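Local coordinates for kelch repeat and BTB domain-containing protein A55 (Vaccinia virus WR, PDB 6I2M) that probably serves as a substrate-specific adapter that brings host proteins to CUL3-containing E3 ubiquitin ligases for ubiquitination and proteasomal degradation, at residues I187-K190 with W191-T195. Numbering follows the deposited sequence.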
loop_
_atom_site.group_PDB
_atom_site.type_symbol
_atom_site.label_atom_id
_atom_site.label_comp_id
_atom_site.label_asym_id
_atom_site.label_seq_id
_atom_site.Cartn_x
_atom_site.Cartn_y
_atom_site.Cartn_z
ATOM N N ILE A 187 44.588 -4.207 -30.470
ATOM C CA ILE A 187 43.714 -3.780 -29.369
ATOM C C ILE A 187 44.596 -3.455 -28.144
ATOM O O ILE A 187 44.349 -2.461 -27.457
ATOM C CB ILE A 187 42.612 -4.852 -29.086
ATOM C CG1 ILE A 187 41.584 -4.900 -30.243
ATOM C CG2 ILE A 187 41.897 -4.621 -27.740
ATOM C CD1 ILE A 187 40.951 -6.274 -30.513
ATOM N N LEU A 188 45.645 -4.280 -27.915
ATOM C CA LEU A 188 46.630 -4.127 -26.839
ATOM C C LEU A 188 47.442 -2.835 -27.033
ATOM O O LEU A 188 47.702 -2.136 -26.054
ATOM C CB LEU A 188 47.557 -5.361 -26.790
ATOM C CG LEU A 188 48.600 -5.429 -25.665
ATOM C CD1 LEU A 188 47.992 -5.955 -24.372
ATOM C CD2 LEU A 188 49.767 -6.308 -26.066
ATOM N N ILE A 189 47.816 -2.517 -28.298
ATOM C CA ILE A 189 48.564 -1.307 -28.672
ATOM C C ILE A 189 47.737 -0.053 -28.342
ATOM O O ILE A 189 48.259 0.863 -27.704
ATOM C CB ILE A 189 49.055 -1.362 -30.156
ATOM C CG1 ILE A 189 50.167 -2.425 -30.327
ATOM C CG2 ILE A 189 49.538 0.013 -30.663
ATOM C CD1 ILE A 189 50.299 -3.030 -31.741
ATOM N N LYS A 190 46.440 -0.045 -28.726
ATOM C CA LYS A 190 45.501 1.053 -28.467
ATOM C C LYS A 190 45.274 1.296 -26.970
ATOM O O LYS A 190 45.049 2.441 -26.575
ATOM C CB LYS A 190 44.168 0.836 -29.201
ATOM C CG LYS A 190 44.213 1.180 -30.689
ATOM C CD LYS A 190 43.922 2.659 -30.961
ATOM C CE LYS A 190 43.981 3.008 -32.429
ATOM N NZ LYS A 190 42.772 2.552 -33.165
ATOM N N TRP A 191 45.346 0.229 -26.144
ATOM C CA TRP A 191 45.202 0.321 -24.690
ATOM C C TRP A 191 46.460 0.933 -24.076
ATOM O O TRP A 191 46.351 1.796 -23.205
ATOM C CB TRP A 191 44.888 -1.050 -24.065
ATOM C CG TRP A 191 44.633 -0.994 -22.586
ATOM C CD1 TRP A 191 43.491 -0.584 -21.963
ATOM C CD2 TRP A 191 45.555 -1.345 -21.545
ATOM N NE1 TRP A 191 43.640 -0.665 -20.599
ATOM C CE2 TRP A 191 44.898 -1.129 -20.313
ATOM C CE3 TRP A 191 46.876 -1.828 -21.532
ATOM C CZ2 TRP A 191 45.515 -1.379 -19.081
ATOM C CZ3 TRP A 191 47.485 -2.076 -20.311
ATOM C CH2 TRP A 191 46.809 -1.853 -19.105
ATOM N N LEU A 192 47.649 0.509 -24.558
ATOM C CA LEU A 192 48.950 1.016 -24.111
ATOM C C LEU A 192 49.182 2.467 -24.564
ATOM O O LEU A 192 50.012 3.161 -23.976
ATOM C CB LEU A 192 50.092 0.103 -24.595
ATOM C CG LEU A 192 50.225 -1.258 -23.901
ATOM C CD1 LEU A 192 50.866 -2.275 -24.822
ATOM C CD2 LEU A 192 51.017 -1.150 -22.605
ATOM N N GLU A 193 48.441 2.921 -25.596
ATOM C CA GLU A 193 48.499 4.285 -26.131
ATOM C C GLU A 193 47.545 5.211 -25.367
ATOM O O GLU A 193 47.864 6.384 -25.172
ATOM C CB GLU A 193 48.170 4.299 -27.634
ATOM C CG GLU A 193 49.328 3.883 -28.526
ATOM C CD GLU A 193 50.201 5.010 -29.041
ATOM O OE1 GLU A 193 50.817 5.721 -28.215
ATOM O OE2 GLU A 193 50.281 5.173 -30.280
ATOM N N SER A 194 46.380 4.678 -24.937
ATOM C CA SER A 194 45.353 5.413 -24.191
ATOM C C SER A 194 45.706 5.580 -22.709
ATOM O O SER A 194 45.414 6.629 -22.133
ATOM C CB SER A 194 43.995 4.730 -24.331
ATOM O OG SER A 194 43.588 4.651 -25.687
ATOM N N THR A 195 46.320 4.547 -22.095
ATOM C CA THR A 195 46.715 4.547 -20.680
ATOM C C THR A 195 48.128 5.106 -20.459
ATOM O O THR A 195 48.392 5.674 -19.396
ATOM C CB THR A 195 46.568 3.147 -20.058
ATOM O OG1 THR A 195 47.422 2.228 -20.740
ATOM C CG2 THR A 195 45.129 2.640 -20.063
#
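The carbonyl oxygen of Lys190 is gripped twice by a single residue one helical turn later: Ser194 OG lies 2.8 Å from Lys190 O and Ser194 N 3.1 Å from it. The hydroxyl reaches back because its first torsion (chi1 -59°) sets OG anti to Ser194's own carbonyl carbon; it meets the carbonyl at a C=O...O angle of 159°, while the amide nitrogen sits above the carbonyl plane. Trp191 O is likewise held twice by Thr195, but with chi1 at +61°: Thr195 OG1 lies 2.7 Å from Trp191 O, and OG1 and the amide nitrogen arrive from opposite faces of that carbonyl's plane. Short hydroxyl side chains suit this bond, which needs only one carbon between backbone and oxygen. The same threonine uses its other branch on the indole: CG2 packs 3.6 Å above the ring plane, toward its rim. All this belongs to helix 184-195, the last helix modelled in the N-terminal BTB and BACK part of the protein; the Kelch repeats lie beyond this chain. Leu192 N bonds to Leu188 O at 3.0 Å in the regular i to i+4 manner. That bond meets the oxygen's polar need, and Leu192 CG and CD1 lean on the same atom. The two leucines lie side by side on an exposed flank, Leu188 CG 4.0 Å from Leu192 CD1, their apolar branches adding van der Waals contact. Trp191 packs on Glu164 and Met167 of helix 164-171; Phe159, earlier in the chain, meets it edge-to-face, and NE1 donates to Leu162 O. The indole suits this place, offering apolar surface and one N-H. Lys190 bends at chi2 and chi4 to bring NZ to Asn155 OD1, while Ile187, buried, packs against Ile150, Leu151, Ile154 and Ile178.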